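Local structure of cyclic di-GMP-binding protein XC_3703 (Xanthomonas campestris pv. campestris, 5B7W) at residues Phe30-Lys33 with Gly34-Ala37; Ser53-Gln56 with Val57-Met60. The protein binds the second messenger cyclic di-GMP and regulates virulence and biofilm formation, promoting DNA binding by a LysR-type transcriptional regulator when the nucleotide is absent. All coordinates share one frame; numbering follows the deposited sequence.

Contact 1 (Phe30-Lys33 with Gly34-Ala37); sequences FDFK and GVEA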
ATOM      1  N   PHE A  30      12.061  18.597 -17.528  1.00 72.37           N
ATOM      2  CA  PHE A  30      11.968  19.612 -18.570  1.00 79.23           C
ATOM      3  C   PHE A  30      10.608  19.604 -19.255  1.00 72.18           C
ATOM      4  O   PHE A  30      10.157  20.647 -19.735  1.00 78.96           O
ATOM      5  CB  PHE A  30      13.079  19.411 -19.603  1.00 93.89           C
ATOM      6  CG  PHE A  30      14.468  19.425 -19.019  1.00108.08           C
ATOM      7  CD1 PHE A  30      14.725  20.043 -17.805  1.00113.27           C
ATOM      8  CD2 PHE A  30      15.516  18.815 -19.689  1.00112.59           C
ATOM      9  CE1 PHE A  30      16.000  20.051 -17.271  1.00115.49           C
ATOM     10  CE2 PHE A  30      16.794  18.821 -19.160  1.00114.15           C
ATOM     11  CZ  PHE A  30      17.036  19.440 -17.949  1.00115.40           C
ATOM     12  N   ASP A  31       9.946  18.449 -19.317  1.00 62.23           N
ATOM     13  CA  ASP A  31       8.637  18.357 -19.952  1.00 54.01           C
ATOM     14  C   ASP A  31       7.508  18.862 -19.063  1.00 56.43           C
ATOM     15  O   ASP A  31       6.357  18.895 -19.512  1.00 55.40           O
ATOM     16  CB  ASP A  31       8.358  16.915 -20.382  1.00 52.97           C
ATOM     17  CG  ASP A  31       8.495  15.927 -19.242  1.00 54.37           C
ATOM     18  OD1 ASP A  31       9.152  16.265 -18.235  1.00 49.93           O
ATOM     19  OD2 ASP A  31       7.946  14.811 -19.356  1.00 51.27           O
ATOM     20  N   PHE A  32       7.804  19.246 -17.822  1.00 53.35           N
ATOM     21  CA  PHE A  32       6.846  19.922 -16.958  1.00 54.04           C
ATOM     22  C   PHE A  32       7.208  21.389 -16.756  1.00 60.27           C
ATOM     23  O   PHE A  32       6.811  21.996 -15.756  1.00 59.90           O
ATOM     24  CB  PHE A  32       6.734  19.196 -15.617  1.00 49.62           C
ATOM     25  CG  PHE A  32       6.018  17.878 -15.706  1.00 51.02           C
ATOM     26  CD1 PHE A  32       6.692  16.734 -16.103  1.00 52.91           C
ATOM     27  CD2 PHE A  32       4.669  17.785 -15.405  1.00 50.38           C
ATOM     28  CE1 PHE A  32       6.034  15.521 -16.192  1.00 52.66           C
ATOM     29  CE2 PHE A  32       4.006  16.575 -15.492  1.00 49.81           C
ATOM     30  CZ  PHE A  32       4.690  15.441 -15.886  1.00 50.79           C
ATOM     31  N   LYS A  33       7.967  21.957 -17.691  1.00 65.59           N
ATOM     32  CA  LYS A  33       8.313  23.373 -17.682  1.00 70.83           C
ATOM     33  C   LYS A  33       7.060  24.235 -17.593  1.00 70.17           C
ATOM     34  O   LYS A  33       6.150  24.122 -18.421  1.00 69.71           O
ATOM     35  CB  LYS A  33       9.128  23.714 -18.940  1.00 75.64           C
ATOM     36  CG  LYS A  33       8.344  23.788 -20.267  1.00 76.95           C
ATOM     37  CD  LYS A  33       7.810  22.429 -20.717  1.00 77.97           C
ATOM     38  CE  LYS A  33       6.864  22.541 -21.900  1.00 81.23           C
ATOM     39  NZ  LYS A  33       5.951  21.364 -21.983  1.00 81.98           N
ATOM     40  N   GLY A  34       6.991  25.063 -16.551  1.00 73.17           N
ATOM     41  CA  GLY A  34       5.843  25.922 -16.316  1.00 74.74           C
ATOM     42  C   GLY A  34       4.497  25.226 -16.378  1.00 72.44           C
ATOM     43  O   GLY A  34       3.454  25.882 -16.467  1.00 74.30           O
ATOM     44  N   VAL A  35       4.507  23.896 -16.334  1.00 63.90           N
ATOM     45  CA  VAL A  35       3.296  23.095 -16.462  1.00 57.44           C
ATOM     46  C   VAL A  35       2.660  22.951 -15.089  1.00 54.33           C
ATOM     47  O   VAL A  35       3.330  22.580 -14.118  1.00 62.01           O
ATOM     48  CB  VAL A  35       3.612  21.719 -17.074  1.00 53.17           C
ATOM     49  CG1 VAL A  35       2.484  20.738 -16.798  1.00 43.63           C
ATOM     50  CG2 VAL A  35       3.854  21.845 -18.571  1.00 53.09           C
ATOM     51  N   GLU A  36       1.368  23.251 -15.005  1.00 48.14           N
ATOM     52  CA  GLU A  36       0.638  23.176 -13.743  1.00 48.06           C
ATOM     53  C   GLU A  36       0.347  21.712 -13.439  1.00 40.34           C
ATOM     54  O   GLU A  36      -0.614  21.134 -13.951  1.00 43.15           O
ATOM     55  CB  GLU A  36      -0.638  24.006 -13.814  1.00 50.33           C
ATOM     56  CG  GLU A  36      -0.401  25.432 -14.285  1.00 52.78           C
ATOM     57  CD  GLU A  36      -1.416  26.410 -13.730  1.00 63.68           C
ATOM     58  OE1 GLU A  36      -2.288  25.984 -12.944  1.00 66.28           O
ATOM     59  OE2 GLU A  36      -1.341  27.607 -14.080  1.00 68.52           O
ATOM     60  N   ALA A  37       1.192  21.106 -12.607  1.00 37.20           N
ATOM     61  CA  ALA A  37       1.027  19.721 -12.197  1.00 35.20           C
ATOM     62  C   ALA A  37       1.529  19.579 -10.769  1.00 33.46           C
ATOM     63  O   ALA A  37       2.454  20.281 -10.352  1.00 28.80           O
ATOM     64  CB  ALA A  37       1.775  18.760 -13.129  1.00 38.94           C
TER
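A37 sets its methyl group against the edge of the F32 ring, close to the ring plane, with CB of A37 3.8 Å from CD2 of F32. V35 reaches the same corner of the ring from another direction: its CG1 comes obliquely to within 3.9 Å of F32 CD2. The V35 branch gets there because CG1 lies anti to the backbone N (chi1 162°), which leaves CG2 on the K33 side. There the lysine chain, with CG wedged between its own N and carbonyl carbon (chi1 74°) and bent again at chi2, brings NZ to 4.0 Å from V35 CG2.

A type II beta turn from F32 to V35, with K33 and G34 at its corners and G34 at positive phi (49°), brings V35 back to F32, and the chain beyond it carries A37 to the same ring. The turn is closed by V35 N to F32 O at 3.0 Å, a bond whose exact geometry is doubtful because the modelled nitrogen sits too near a neighbour. Overlapping the turn, K33 N bonds back to F30 O, in continuation of the short 3-10 segment 30-31, and D31 forms a salt bridge with R29. Beyond the segments, F32 and A37 both pack on L26 of helix 12-26 and on M60 of helix 54-70.

The chemistry is thus divided: the main chain shapes the bend, whereas cohesion between the side chains is apolar and centred on the buried F32 ring.

Contact 2 (Ser53-Gln56 with Val57-Met60); sequences SDFQ and VKQM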
ATOM      1  N   SER A  53      -2.911  16.854 -19.065  1.00 39.90           N
ATOM      2  CA  SER A  53      -3.327  15.782 -19.958  1.00 38.66           C
ATOM      3  C   SER A  53      -3.274  14.433 -19.253  1.00 40.62           C
ATOM      4  O   SER A  53      -2.631  14.269 -18.213  1.00 43.60           O
ATOM      5  CB  SER A  53      -2.458  15.737 -21.223  1.00 42.99           C
ATOM      6  OG  SER A  53      -1.120  15.388 -20.913  1.00 44.12           O
ATOM      7  N   ASP A  54      -3.965  13.461 -19.856  1.00 38.42           N
ATOM      8  CA  ASP A  54      -3.968  12.098 -19.334  1.00 43.90           C
ATOM      9  C   ASP A  54      -2.570  11.495 -19.358  1.00 35.11           C
ATOM     10  O   ASP A  54      -2.187  10.756 -18.442  1.00 30.92           O
ATOM     11  CB  ASP A  54      -4.938  11.237 -20.148  1.00 58.10           C
ATOM     12  CG  ASP A  54      -5.317   9.948 -19.441  1.00 69.25           C
ATOM     13  OD1 ASP A  54      -4.426   9.102 -19.214  1.00 69.32           O
ATOM     14  OD2 ASP A  54      -6.514   9.770 -19.133  1.00 74.50           O
ATOM     15  N   PHE A  55      -1.790  11.797 -20.400  1.00 32.88           N
ATOM     16  CA  PHE A  55      -0.450  11.228 -20.510  1.00 37.31           C
ATOM     17  C   PHE A  55       0.481  11.779 -19.437  1.00 38.39           C
ATOM     18  O   PHE A  55       1.343  11.054 -18.926  1.00 42.60           O
ATOM     19  CB  PHE A  55       0.127  11.499 -21.899  1.00 30.44           C
ATOM     20  CG  PHE A  55       1.605  11.252 -21.993  1.00 33.67           C
ATOM     21  CD1 PHE A  55       2.105   9.961 -22.009  1.00 31.93           C
ATOM     22  CD2 PHE A  55       2.496  12.312 -22.054  1.00 36.94           C
ATOM     23  CE1 PHE A  55       3.465   9.729 -22.089  1.00 32.29           C
ATOM     24  CE2 PHE A  55       3.856  12.086 -22.133  1.00 41.96           C
ATOM     25  CZ  PHE A  55       4.342  10.794 -22.153  1.00 38.06           C
ATOM     26  N   GLN A  56       0.333  13.059 -19.093  1.00 41.73           N
ATOM     27  CA  GLN A  56       1.204  13.654 -18.087  1.00 32.89           C
ATOM     28  C   GLN A  56       0.931  13.089 -16.700  1.00 25.95           C
ATOM     29  O   GLN A  56       1.857  12.973 -15.888  1.00 32.37           O
ATOM     30  CB  GLN A  56       1.049  15.174 -18.095  1.00 29.02           C
ATOM     31  CG  GLN A  56       1.794  15.859 -19.227  1.00 37.31           C
ATOM     32  CD  GLN A  56       1.402  17.312 -19.388  1.00 44.94           C
ATOM     33  OE1 GLN A  56       0.218  17.647 -19.437  1.00 46.85           O
ATOM     34  NE2 GLN A  56       2.397  18.188 -19.465  1.00 47.71           N
ATOM     35  N   VAL A  57      -0.321  12.735 -16.405  1.00 29.97           N
ATOM     36  CA  VAL A  57      -0.612  12.050 -15.151  1.00 38.38           C
ATOM     37  C   VAL A  57      -0.002  10.652 -15.162  1.00 39.05           C
ATOM     38  O   VAL A  57       0.513  10.178 -14.143  1.00 32.97           O
ATOM     39  CB  VAL A  57      -2.128  12.008 -14.894  1.00 39.93           C
ATOM     40  CG1 VAL A  57      -2.445  11.128 -13.692  1.00 37.57           C
ATOM     41  CG2 VAL A  57      -2.669  13.411 -14.675  1.00 45.77           C
ATOM     42  N   LYS A  58      -0.039   9.979 -16.316  1.00 36.51           N
ATOM     43  CA  LYS A  58       0.600   8.671 -16.433  1.00 35.33           C
ATOM     44  C   LYS A  58       2.095   8.765 -16.159  1.00 34.90           C
ATOM     45  O   LYS A  58       2.672   7.881 -15.516  1.00 39.90           O
ATOM     46  CB  LYS A  58       0.348   8.080 -17.821  1.00 42.33           C
ATOM     47  CG  LYS A  58       0.746   6.619 -17.949  1.00 46.84           C
ATOM     48  CD  LYS A  58       1.296   6.303 -19.332  1.00 52.71           C
ATOM     49  CE  LYS A  58       0.192   6.199 -20.369  1.00 55.93           C
ATOM     50  NZ  LYS A  58       0.724   5.738 -21.683  1.00 61.14           N
ATOM     51  N   GLN A  59       2.741   9.830 -16.643  1.00 33.31           N
ATOM     52  CA  GLN A  59       4.139  10.066 -16.297  1.00 36.03           C
ATOM     53  C   GLN A  59       4.304  10.257 -14.795  1.00 35.07           C
ATOM     54  O   GLN A  59       5.217   9.694 -14.182  1.00 37.99           O
ATOM     55  CB  GLN A  59       4.670  11.288 -17.045  1.00 38.53           C
ATOM     56  CG  GLN A  59       4.800  11.117 -18.541  1.00 37.94           C
ATOM     57  CD  GLN A  59       5.352  12.360 -19.205  1.00 40.45           C
ATOM     58  OE1 GLN A  59       4.788  13.447 -19.078  1.00 33.11           O
ATOM     59  NE2 GLN A  59       6.466  12.208 -19.909  1.00 44.99           N
ATOM     60  N   MET A  60       3.425  11.058 -14.186  1.00 26.45           N
ATOM     61  CA  MET A  60       3.513  11.297 -12.750  1.00 28.39           C
ATOM     62  C   MET A  60       3.319  10.014 -11.953  1.00 24.31           C
ATOM     63  O   MET A  60       3.896   9.865 -10.870  1.00 34.20           O
ATOM     64  CB  MET A  60       2.485  12.342 -12.322  1.00 24.80           C
ATOM     65  CG  MET A  60       2.736  13.736 -12.874  1.00 41.13           C
ATOM     66  SD  MET A  60       1.787  14.975 -11.980  1.00 47.70           S
ATOM     67  CE  MET A  60       0.148  14.573 -12.559  1.00 28.41           C
TER
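Q59 N donates to F55 O at 2.9 Å, the shortest hydrogen bond between these two helical turns, and the side chains of the same two residues also meet. CG of Q59 lies over one face of the F55 ring, 4.0 Å from its centroid and 24° off the normal, a CH-pi contact displaced toward the rim. The Q59 amide continues past that rim, its CD 3.3 Å from F55 CE2, with amide and ring planes 32° apart. F55 can offer this face because its CG is anti to the backbone N (chi1 166°), which swings the ring along the helix toward Q59.

K58 N and M60 N bond in the same way to D54 O and Q56 O, while the first bond of the series, V57 N to S53 O, is weak at 3.3 Å. Ahead of it, Q56 N donates to S53 OG at 3.3 Å, and S53 N returns a weak, strongly bent bond to Q56 OE1. On the inner side, buried V57 packs on A51 of strand 46-51 and A90 of strand 90-96.

The reciprocal bonds of S53 and Q56 form a capping box, with S53 as N-cap of helix 54-70, one of the two helices packed on the sheet of an RRM-like domain.

How the contacts relate
From the N terminus, the chain leaves helix 12-26, makes the turn of contact 1 and enters strand 38-42; it then pairs back along strand 46-51 and opens helix 54-70 with contact 2. The two are in series, neither nested nor crossed: contact 1 closes a tight turn, whereas contact 2 lies within the capped first turns of a helix. Their centres lie about 11 Å apart and their residues touch: F32 CZ is 3.8 Å from Q56 O, V35 CG1 is 3.7 Å from Q56 NE2, and D31 OD2 takes a weak hydrogen bond from Q59 NE2. The loop thereby joins the connection between helix 12-26 and edge strand 38-42 to the second helix of domain II.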